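Local coordinates for putative cytoplasmic protein (Salmonella enterica subsp. enterica serovar Typhimurium, PDB 4IQN) that is of unknown function, belongs to the uncharacterised DUF5066 family and folds as a single chain of two small beta sheets and several helices, at residues Ile180-Glu184 against Glu185-Leu189; Val167-Leu170 against Tyr171-Ser175; Val115-Asp119 against Pro120-Ala124; Glu95-Gly99 against Val100-Ser104. All coordinates share one frame; numbering follows the deposited sequence.

Contact 1 (Ile180-Glu184 against Glu185-Leu189); sequences IGFTE and EDLHL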
loop_
_atom_site.group_PDB
_atom_site.type_symbol
_atom_site.label_atom_id
_atom_site.label_comp_id
_atom_site.label_asym_id
_atom_site.label_seq_id
_atom_site.Cartn_x
_atom_site.Cartn_y
_atom_site.Cartn_z
ATOM N N ILE A 180 24.929 0.364 -0.455
ATOM C CA ILE A 180 23.961 -0.634 -0.927
ATOM C C ILE A 180 24.265 -1.155 -2.331
ATOM O O ILE A 180 23.691 -2.152 -2.750
ATOM C CB ILE A 180 22.515 -0.100 -0.835
ATOM C CG1 ILE A 180 21.514 -1.247 -0.669
ATOM C CG2 ILE A 180 22.147 0.730 -2.045
ATOM C CD1 ILE A 180 21.546 -1.901 0.687
ATOM N N GLY A 181 25.140 -0.486 -3.076
ATOM C CA GLY A 181 25.565 -1.024 -4.380
ATOM C C GLY A 181 24.880 -0.458 -5.617
ATOM O O GLY A 181 25.261 -0.794 -6.734
ATOM N N PHE A 182 23.895 0.414 -5.425
ATOM C CA PHE A 182 23.177 1.011 -6.528
ATOM C C PHE A 182 22.571 2.354 -6.077
ATOM O O PHE A 182 22.561 2.677 -4.866
ATOM C CB PHE A 182 22.118 0.039 -7.119
ATOM C CG PHE A 182 21.080 -0.402 -6.140
ATOM C CD1 PHE A 182 21.289 -1.521 -5.353
ATOM C CD2 PHE A 182 19.904 0.321 -5.971
ATOM C CE1 PHE A 182 20.329 -1.936 -4.459
ATOM C CE2 PHE A 182 18.954 -0.071 -5.035
ATOM C CZ PHE A 182 19.182 -1.197 -4.285
ATOM N N THR A 183 22.113 3.141 -7.053
ATOM C CA THR A 183 21.377 4.368 -6.782
ATOM C C THR A 183 20.062 4.353 -7.550
ATOM O O THR A 183 19.793 3.443 -8.341
ATOM C CB THR A 183 22.138 5.666 -7.196
ATOM O OG1 THR A 183 22.201 5.772 -8.613
ATOM C CG2 THR A 183 23.533 5.713 -6.628
ATOM N N GLU A 184 19.281 5.408 -7.336
ATOM C CA GLU A 184 18.012 5.631 -8.035
ATOM C C GLU A 184 18.184 5.602 -9.555
ATOM O O GLU A 184 17.252 5.248 -10.292
ATOM C CB GLU A 184 17.383 6.996 -7.604
ATOM C CG GLU A 184 17.244 7.249 -6.107
ATOM C CD GLU A 184 18.501 7.816 -5.422
ATOM O OE1 GLU A 184 19.419 8.260 -6.140
ATOM O OE2 GLU A 184 18.576 7.799 -4.163
ATOM N N GLU A 185 19.363 5.991 -10.052
ATOM C CA GLU A 185 19.605 6.026 -11.497
ATOM C C GLU A 185 19.660 4.644 -12.129
ATOM O O GLU A 185 19.500 4.525 -13.345
ATOM C CB GLU A 185 20.920 6.799 -11.822
ATOM C CG GLU A 185 20.902 8.266 -11.404
ATOM C CD GLU A 185 19.681 9.063 -11.896
ATOM O OE1 GLU A 185 19.269 8.864 -13.055
ATOM O OE2 GLU A 185 19.130 9.899 -11.123
ATOM N N ASP A 186 19.828 3.600 -11.293
ATOM C CA ASP A 186 19.865 2.223 -11.750
ATOM C C ASP A 186 18.492 1.567 -11.760
ATOM O O ASP A 186 18.373 0.411 -12.136
ATOM C CB ASP A 186 20.778 1.411 -10.824
ATOM C CG ASP A 186 22.214 1.901 -10.857
ATOM O OD1 ASP A 186 22.746 2.025 -11.973
ATOM O OD2 ASP A 186 22.822 2.164 -9.797
ATOM N N LEU A 187 17.472 2.295 -11.344
ATOM C CA LEU A 187 16.127 1.696 -11.131
ATOM C C LEU A 187 15.097 2.036 -12.200
ATOM O O LEU A 187 13.909 1.845 -12.005
ATOM C CB LEU A 187 15.628 2.045 -9.740
ATOM C CG LEU A 187 16.553 1.612 -8.586
ATOM C CD1 LEU A 187 15.994 2.051 -7.241
ATOM C CD2 LEU A 187 16.774 0.121 -8.623
ATOM N N HIS A 188 15.541 2.520 -13.345
ATOM C CA HIS A 188 14.637 2.752 -14.479
ATOM C C HIS A 188 14.593 1.492 -15.338
ATOM O O HIS A 188 15.150 1.427 -16.417
ATOM C CB HIS A 188 15.061 3.975 -15.301
ATOM C CG HIS A 188 14.885 5.265 -14.591
ATOM N ND1 HIS A 188 15.828 5.773 -13.722
ATOM C CD2 HIS A 188 13.869 6.163 -14.617
ATOM C CE1 HIS A 188 15.398 6.927 -13.239
ATOM N NE2 HIS A 188 14.216 7.185 -13.768
ATOM N N LEU A 189 13.951 0.440 -14.817
ATOM C CA LEU A 189 13.993 -0.847 -15.459
ATOM C C LEU A 189 12.788 -1.014 -16.394
ATOM O O LEU A 189 11.650 -0.722 -15.995
ATOM C CB LEU A 189 14.004 -1.951 -14.401
ATOM C CG LEU A 189 15.069 -1.852 -13.306
ATOM C CD1 LEU A 189 14.974 -3.056 -12.414
ATOM C CD2 LEU A 189 16.406 -1.788 -13.958
HETATM O O HOH W 1 24.426 4.639 -10.033
#
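D186 turns its side chain back along the chain onto F182 and T183. Its CB rests 3.4 Å from T183 O, with F182 CB a little further off. With CG beside its own backbone N (chi1 -63°), the carboxylate swings toward the start of the turn, and there OD2 accepts the N-H of T183 at 3.0 Å in a nearly straight bond of 171°. The donor comes in on the anti side, tilted out of the carboxylate plane. OD2 also lies 3.5 Å from F182 CB, and a water that donates to it is hydrogen-bonded to T183 OG1 as well. T183 answers twice: its carbonyl O takes the N-H of D186 at 3.0 Å, from above the carbonyl plane, and its OG1 accepts from E185 N at 3.2 Å. One step on, L187 N bonds to E184 O. Beside this polar knot, L187 CD2 meets F182 CD2 at 4.1 Å, the two side chains crossing at about a right angle, near S175. T183 and D186 thus bind each other's backbone N-H, a reciprocal arrangement that closes the 3-10 turn. The T183 N-H and the water should offset part of the negative charge on the D186 carboxylate.

Contact 2 (Val167-Leu170 against Tyr171-Ser175); sequences VEYL and YNIIS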
loop_
_atom_site.group_PDB
_atom_site.type_symbol
_atom_site.label_atom_id
_atom_site.label_comp_id
_atom_site.label_asym_id
_atom_site.label_seq_id
_atom_site.Cartn_x
_atom_site.Cartn_y
_atom_site.Cartn_z
ATOM N N VAL A 167 7.871 -4.313 -4.394
ATOM C CA VAL A 167 9.263 -4.602 -4.704
ATOM C C VAL A 167 9.948 -3.361 -5.297
ATOM O O VAL A 167 10.987 -2.939 -4.799
ATOM C CB VAL A 167 9.416 -5.809 -5.642
ATOM C CG1 VAL A 167 10.867 -6.075 -6.025
ATOM C CG2 VAL A 167 8.835 -7.079 -4.982
ATOM N N GLU A 168 9.358 -2.772 -6.309
ATOM C CA GLU A 168 9.908 -1.549 -6.896
ATOM C C GLU A 168 9.960 -0.416 -5.858
ATOM O O GLU A 168 10.965 0.293 -5.753
ATOM C CB GLU A 168 9.096 -1.122 -8.113
ATOM C CG GLU A 168 9.592 0.185 -8.735
ATOM C CD GLU A 168 8.964 0.564 -10.049
ATOM O OE1 GLU A 168 7.949 -0.041 -10.472
ATOM O OE2 GLU A 168 9.495 1.514 -10.690
ATOM N N TYR A 169 8.888 -0.257 -5.087
ATOM C CA TYR A 169 8.838 0.760 -4.060
ATOM C C TYR A 169 10.020 0.609 -3.097
ATOM O O TYR A 169 10.745 1.577 -2.811
ATOM C CB TYR A 169 7.480 0.725 -3.315
ATOM C CG TYR A 169 7.443 1.572 -2.077
ATOM C CD1 TYR A 169 7.208 2.947 -2.145
ATOM C CD2 TYR A 169 7.683 1.021 -0.817
ATOM C CE1 TYR A 169 7.204 3.735 -1.022
ATOM C CE2 TYR A 169 7.657 1.785 0.327
ATOM C CZ TYR A 169 7.422 3.153 0.242
ATOM O OH TYR A 169 7.426 3.944 1.378
ATOM N N LEU A 170 10.245 -0.608 -2.595
ATOM C CA LEU A 170 11.295 -0.808 -1.618
ATOM C C LEU A 170 12.712 -0.652 -2.189
ATOM O O LEU A 170 13.597 -0.117 -1.497
ATOM C CB LEU A 170 11.139 -2.163 -0.917
ATOM C CG LEU A 170 9.978 -2.184 0.058
ATOM C CD1 LEU A 170 9.883 -3.601 0.625
ATOM C CD2 LEU A 170 10.124 -1.183 1.198
ATOM N N TYR A 171 12.945 -1.115 -3.413
ATOM C CA TYR A 171 14.259 -0.911 -4.033
ATOM C C TYR A 171 14.575 0.578 -4.066
ATOM O O TYR A 171 15.731 0.999 -3.825
ATOM C CB TYR A 171 14.320 -1.503 -5.447
ATOM C CG TYR A 171 14.826 -2.929 -5.504
ATOM C CD1 TYR A 171 16.192 -3.222 -5.406
ATOM C CD2 TYR A 171 13.957 -3.985 -5.631
ATOM C CE1 TYR A 171 16.652 -4.519 -5.445
ATOM C CE2 TYR A 171 14.424 -5.299 -5.691
ATOM C CZ TYR A 171 15.767 -5.570 -5.587
ATOM O OH TYR A 171 16.240 -6.886 -5.634
ATOM N N ASN A 172 13.560 1.373 -4.368
ATOM C CA ASN A 172 13.753 2.824 -4.407
ATOM C C ASN A 172 14.034 3.385 -2.994
ATOM O O ASN A 172 14.966 4.158 -2.816
ATOM C CB ASN A 172 12.606 3.516 -5.117
ATOM C CG ASN A 172 12.702 3.404 -6.631
ATOM O OD1 ASN A 172 12.223 2.459 -7.269
ATOM N ND2 ASN A 172 13.340 4.363 -7.212
ATOM N N ILE A 173 13.293 2.929 -1.981
ATOM C CA ILE A 173 13.546 3.376 -0.606
ATOM C C ILE A 173 14.987 3.080 -0.199
ATOM O O ILE A 173 15.679 3.942 0.324
ATOM C CB ILE A 173 12.564 2.733 0.407
ATOM C CG1 ILE A 173 11.135 3.220 0.184
ATOM C CG2 ILE A 173 13.010 2.922 1.851
ATOM C CD1 ILE A 173 10.922 4.697 0.388
ATOM N N ILE A 174 15.419 1.859 -0.479
ATOM C CA ILE A 174 16.723 1.371 -0.054
ATOM C C ILE A 174 17.901 1.954 -0.843
ATOM O O ILE A 174 19.031 1.930 -0.370
ATOM C CB ILE A 174 16.738 -0.158 -0.166
ATOM C CG1 ILE A 174 15.877 -0.732 0.962
ATOM C CG2 ILE A 174 18.152 -0.697 -0.124
ATOM C CD1 ILE A 174 15.616 -2.210 0.850
ATOM N N SER A 175 17.625 2.508 -2.021
ATOM C CA SER A 175 18.691 3.019 -2.921
ATOM C C SER A 175 19.533 4.144 -2.318
ATOM O O SER A 175 20.684 4.322 -2.701
ATOM C CB SER A 175 18.122 3.481 -4.287
ATOM O OG SER A 175 17.338 4.657 -4.152
#
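I173 lies over one face of the Y169 ring, its CG1 4.0 Å from the ring centroid and displaced toward the rim on the CZ side, a CH-pi contact one helical turn apart. CD1 reaches further along, to 3.7 Å from Y169 OH. That hydroxyl is hydrogen-bonded to H130, which pins the far end of the ring. On another side of the helix, V167 and Y171 run side by side. V167 CG1, anti to its own N at chi1 177°, meets the ring edge at Y171 CE2, 3.7 Å away and in the ring plane. The Y171 ring carries on to helix 8-18, touching N10, L11 and L14, while its hydroxyl bonds to S7 O. These two pairs are close and largely apolar.

E168 and N172 also lie alongside one another, but E168 is buried against W192 and Q196, its OE1 bonded to S164 OG. The looser place is N172, which is partly exposed. At the end of the stretch, N172 O is gripped by both S175 N and S175 OG, the hydroxyl at 2.8 Å. Beneath everything run the backbone bonds from Y171 N to V167 O (3.0 Å) through I174 N to L170 O (2.9 Å). This is the i to i+4 pattern of an alpha-helix, here nearly the whole of the short helix 166-174, which packs on helix 8-18 and helix 190-207.

Contact 3 (Val115-Asp119 against Pro120-Ala124); sequences VWSND and PRLPA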
loop_
_atom_site.group_PDB
_atom_site.type_symbol
_atom_site.label_atom_id
_atom_site.label_comp_id
_atom_site.label_asym_id
_atom_site.label_seq_id
_atom_site.Cartn_x
_atom_site.Cartn_y
_atom_site.Cartn_z
ATOM N N VAL A 115 -16.177 10.032 3.151
ATOM C CA VAL A 115 -15.357 11.103 2.579
ATOM C C VAL A 115 -14.937 10.742 1.150
ATOM O O VAL A 115 -15.119 11.529 0.215
ATOM C CB VAL A 115 -14.152 11.405 3.470
ATOM C CG1 VAL A 115 -13.233 12.434 2.803
ATOM C CG2 VAL A 115 -14.614 11.987 4.792
ATOM N N TRP A 116 -14.354 9.567 0.993
ATOM C CA TRP A 116 -13.957 9.024 -0.295
ATOM C C TRP A 116 -15.071 8.199 -0.876
ATOM O O TRP A 116 -16.004 7.829 -0.163
ATOM C CB TRP A 116 -12.726 8.148 -0.118
ATOM C CG TRP A 116 -11.848 8.035 -1.293
ATOM C CD1 TRP A 116 -11.578 6.922 -2.006
ATOM C CD2 TRP A 116 -11.063 9.103 -1.905
ATOM N NE1 TRP A 116 -10.673 7.204 -3.005
ATOM C CE2 TRP A 116 -10.365 8.538 -2.970
ATOM C CE3 TRP A 116 -10.898 10.457 -1.624
ATOM C CZ2 TRP A 116 -9.484 9.287 -3.777
ATOM C CZ3 TRP A 116 -10.070 11.201 -2.426
ATOM C CH2 TRP A 116 -9.365 10.611 -3.491
ATOM N N SER A 117 -14.993 7.936 -2.173
ATOM C CA SER A 117 -15.966 7.103 -2.868
ATOM C C SER A 117 -16.133 5.766 -2.164
ATOM O O SER A 117 -15.193 5.230 -1.606
ATOM C CB SER A 117 -15.513 6.840 -4.293
ATOM O OG SER A 117 -16.399 5.946 -4.953
ATOM N N ASN A 118 -17.356 5.268 -2.166
ATOM C CA ASN A 118 -17.645 3.910 -1.650
ATOM C C ASN A 118 -18.231 3.037 -2.747
ATOM O O ASN A 118 -18.983 2.107 -2.481
ATOM C CB ASN A 118 -18.591 3.965 -0.444
ATOM C CG ASN A 118 -19.903 4.678 -0.722
ATOM O OD1 ASN A 118 -20.201 5.124 -1.833
ATOM N ND2 ASN A 118 -20.718 4.757 0.301
ATOM N N ASP A 119 -17.903 3.342 -3.996
ATOM C CA ASP A 119 -18.422 2.562 -5.104
ATOM C C ASP A 119 -18.142 1.065 -4.854
ATOM O O ASP A 119 -17.046 0.700 -4.431
ATOM C CB ASP A 119 -17.806 2.997 -6.421
ATOM C CG ASP A 119 -18.434 2.324 -7.610
ATOM O OD1 ASP A 119 -18.142 1.156 -7.911
ATOM O OD2 ASP A 119 -19.236 2.987 -8.272
ATOM N N PRO A 120 -19.128 0.195 -5.096
ATOM C CA PRO A 120 -18.983 -1.228 -4.759
ATOM C C PRO A 120 -17.895 -2.002 -5.549
ATOM O O PRO A 120 -17.506 -3.103 -5.148
ATOM C CB PRO A 120 -20.411 -1.791 -5.020
ATOM C CG PRO A 120 -21.027 -0.836 -6.007
ATOM C CD PRO A 120 -20.491 0.496 -5.562
ATOM N N ARG A 121 -17.446 -1.438 -6.675
ATOM C CA ARG A 121 -16.353 -1.998 -7.448
ATOM C C ARG A 121 -14.962 -1.730 -6.871
ATOM O O ARG A 121 -14.005 -2.365 -7.308
ATOM C CB ARG A 121 -16.427 -1.510 -8.915
ATOM C CG ARG A 121 -17.748 -1.903 -9.573
ATOM C CD ARG A 121 -17.721 -1.780 -11.098
ATOM N NE ARG A 121 -19.049 -2.032 -11.636
ATOM C CZ ARG A 121 -19.490 -1.672 -12.842
ATOM N NH1 ARG A 121 -18.718 -1.033 -13.677
ATOM N NH2 ARG A 121 -20.730 -1.940 -13.204
ATOM N N LEU A 122 -14.835 -0.813 -5.912
ATOM C CA LEU A 122 -13.482 -0.363 -5.479
ATOM C C LEU A 122 -12.706 -1.548 -4.881
ATOM O O LEU A 122 -13.279 -2.362 -4.149
ATOM C CB LEU A 122 -13.549 0.797 -4.503
ATOM C CG LEU A 122 -13.931 2.166 -5.086
ATOM C CD1 LEU A 122 -14.334 3.093 -3.937
ATOM C CD2 LEU A 122 -12.766 2.748 -5.912
ATOM N N PRO A 123 -11.422 -1.684 -5.233
ATOM C CA PRO A 123 -10.625 -2.759 -4.697
ATOM C C PRO A 123 -10.177 -2.464 -3.288
ATOM O O PRO A 123 -10.145 -1.314 -2.855
ATOM C CB PRO A 123 -9.394 -2.785 -5.609
ATOM C CG PRO A 123 -9.269 -1.386 -6.084
ATOM C CD PRO A 123 -10.665 -0.884 -6.222
ATOM N N ALA A 124 -9.806 -3.513 -2.572
ATOM C CA ALA A 124 -9.205 -3.360 -1.249
ATOM C C ALA A 124 -7.896 -2.620 -1.311
ATOM O O ALA A 124 -7.283 -2.600 -2.358
ATOM C CB ALA A 124 -8.985 -4.708 -0.593
#
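The carboxylate of D119 has the P120 ring over one face: P120 CD stands almost straight above D119 CG at 3.4 Å, with P120 N nearby but off to one side. OD1 of the same carboxylate accepts the N-H of R121 at 3.0 Å, on the anti side and about 21° out of the plane. The group gets there with CG anti to the D119 N (chi1 -173°), which carries it forward over the next two residues. R121 CB and CG brush past OD1, but the extended side chain then leads away, touching L206.

D119 O closes the type I beta turn, taking L122 N at 3.1 Å from above its carbonyl plane. Just upstream sits an ST turn, in which S117 OG accepts D119 N at 3.2 Å. L122 folds back toward the ST turn, and its CD1 packs 3.3 Å from S117 O and 3.7 Å from S117 OG.

The rest of the stretch fastens it to its surroundings. W116 bonds through NE1 to E210, meets Y212 edge-to-face and touches A96 of helix 93-99. L122 pairs with R41 through backbone hydrogen bonds, and P123 packs on Y139 of strand 135-140 and on L206 of helix 190-207. The bend is the last part of the connection from helix 93-99 and leads straight into strand 124-128, where A124 bonds through its backbone to K39 and to I140.

Contact 4 (Glu95-Gly99 against Val100-Ser104); sequences EAYYG and VGMDS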
loop_
_atom_site.group_PDB
_atom_site.type_symbol
_atom_site.label_atom_id
_atom_site.label_comp_id
_atom_site.label_asym_id
_atom_site.label_seq_id
_atom_site.Cartn_x
_atom_site.Cartn_y
_atom_site.Cartn_z
ATOM N N GLU A 95 -6.866 10.222 5.217
ATOM C CA GLU A 95 -5.917 10.858 4.298
ATOM C C GLU A 95 -6.649 11.851 3.402
ATOM O O GLU A 95 -6.180 12.953 3.191
ATOM C CB GLU A 95 -5.207 9.798 3.455
ATOM C CG GLU A 95 -4.227 8.925 4.237
ATOM C CD GLU A 95 -4.836 7.700 4.977
ATOM O OE1 GLU A 95 -6.089 7.536 4.999
ATOM O OE2 GLU A 95 -4.012 6.906 5.530
ATOM N N ALA A 96 -7.828 11.468 2.917
ATOM C CA ALA A 96 -8.654 12.360 2.073
ATOM C C ALA A 96 -9.147 13.600 2.798
ATOM O O ALA A 96 -9.152 14.711 2.253
ATOM C CB ALA A 96 -9.856 11.590 1.511
ATOM N N TYR A 97 -9.582 13.395 4.029
ATOM C CA TYR A 97 -10.052 14.452 4.882
ATOM C C TYR A 97 -8.946 15.469 5.188
ATOM O O TYR A 97 -9.130 16.695 5.024
ATOM C CB TYR A 97 -10.554 13.831 6.160
ATOM C CG TYR A 97 -11.496 14.665 6.955
ATOM C CD1 TYR A 97 -12.719 15.037 6.427
ATOM C CD2 TYR A 97 -11.191 15.048 8.234
ATOM C CE1 TYR A 97 -13.626 15.766 7.166
ATOM C CE2 TYR A 97 -12.087 15.792 8.991
ATOM C CZ TYR A 97 -13.313 16.151 8.448
ATOM O OH TYR A 97 -14.250 16.892 9.148
ATOM N N TYR A 98 -7.790 14.955 5.592
ATOM C CA TYR A 98 -6.605 15.808 5.806
ATOM C C TYR A 98 -6.194 16.491 4.478
ATOM O O TYR A 98 -5.686 17.625 4.484
ATOM C CB TYR A 98 -5.447 14.990 6.437
ATOM C CG TYR A 98 -4.115 15.587 6.163
ATOM C CD1 TYR A 98 -3.614 16.624 6.968
ATOM C CD2 TYR A 98 -3.348 15.177 5.058
ATOM C CE1 TYR A 98 -2.386 17.217 6.706
ATOM C CE2 TYR A 98 -2.112 15.762 4.789
ATOM C CZ TYR A 98 -1.642 16.781 5.613
ATOM O OH TYR A 98 -0.454 17.346 5.350
ATOM N N GLY A 99 -6.410 15.822 3.353
ATOM C CA GLY A 99 -5.993 16.326 2.044
ATOM C C GLY A 99 -6.650 17.631 1.617
ATOM O O GLY A 99 -6.058 18.417 0.896
ATOM N N VAL A 100 -7.897 17.840 2.030
ATOM C CA VAL A 100 -8.583 19.086 1.741
ATOM C C VAL A 100 -8.576 20.016 2.944
ATOM O O VAL A 100 -9.350 20.970 3.004
ATOM C CB VAL A 100 -9.999 18.890 1.176
ATOM C CG1 VAL A 100 -9.928 18.380 -0.254
ATOM C CG2 VAL A 100 -10.819 17.932 2.058
ATOM N N GLY A 101 -7.688 19.721 3.897
ATOM C CA GLY A 101 -7.451 20.538 5.074
ATOM C C GLY A 101 -8.540 20.489 6.148
ATOM O O GLY A 101 -8.576 21.353 7.007
HETATM N N MSE A 102 -9.429 19.492 6.103
HETATM C CA MSE A 102 -10.559 19.468 7.057
HETATM C C MSE A 102 -10.159 19.065 8.449
HETATM O O MSE A 102 -10.959 19.153 9.370
HETATM C CB MSE A 102 -11.744 18.632 6.580
HETATM C CG MSE A 102 -12.376 19.197 5.320
HETATM SE SE MSE A 102 -13.319 20.829 5.738
HETATM C CE MSE A 102 -14.837 20.099 6.758
ATOM N N ASP A 103 -8.915 18.654 8.634
ATOM C CA ASP A 103 -8.413 18.377 9.978
ATOM C C ASP A 103 -8.400 19.629 10.866
ATOM O O ASP A 103 -8.358 19.515 12.069
ATOM C CB ASP A 103 -7.031 17.706 9.920
ATOM C CG ASP A 103 -6.008 18.508 9.095
ATOM O OD1 ASP A 103 -6.323 18.910 7.924
ATOM O OD2 ASP A 103 -4.883 18.712 9.628
ATOM N N SER A 104 -8.430 20.824 10.279
ATOM C CA SER A 104 -8.467 22.050 11.073
ATOM C C SER A 104 -9.873 22.626 11.154
ATOM O O SER A 104 -10.030 23.691 11.673
ATOM C CB SER A 104 -7.525 23.115 10.473
ATOM O OG SER A 104 -7.963 23.514 9.176
#
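Y97 O is where the helix end is gathered in: M102 N donates to it at 3.0 Å, tilted 26° from the carbonyl plane, and V100 N adds a weak bond. V100 N is shared, since it also reaches A96 O weakly. Next to it Y98 O takes G101 N at 3.0 Å from above the carbonyl plane. The M102 to Y97 and G101 to Y98 pair is a Schellman motif, with G101 as its C-prime residue at positive phi (74°), a backbone shape that suits glycine.

M102, present as selenomethionine, lays CB squarely over the centre of the Y97 ring, 3.5 Å from the centroid and 13° off the normal. Its chain, bent at chi2 and chi3, then brings CE to 4.0 Å from Y97 OH, which is itself hydrogen-bonded to I107 O. Further out, Y98 and D103 point the same way. D103 OD2 lies near the ring plane, 3.6 Å from Y98 CD1 at the edge.

Y97 O and Y98 O, at the helix terminus, are therefore taken up by M102 N and G101 N, while the M102 CB on the Y97 ring adds an apolar contact across the reversal. The D103 carboxylate meets the Y98 ring at its edge, where the C-H groups probably carry slight positive charge.

From the N terminus, contact 4 comes first: it ends helix 93-99 and turns the chain into the long connection to strand 124-128. Contact 3 closes a bend late in that same connection, and the two touch where W116 and V115 pack against A96, with V115 also on Y97. The chain then runs through the four-stranded antiparallel sheet to contact 2, which lies on helix 166-174. Contact 1 closes the turn before helix 190-207 and leans on contact 2 through L187, E184 and I180. All four follow in series; none nests or crosses. Contacts 1 and 3 sit on opposite sides of the chain's centre, their own centres about 35 Å apart.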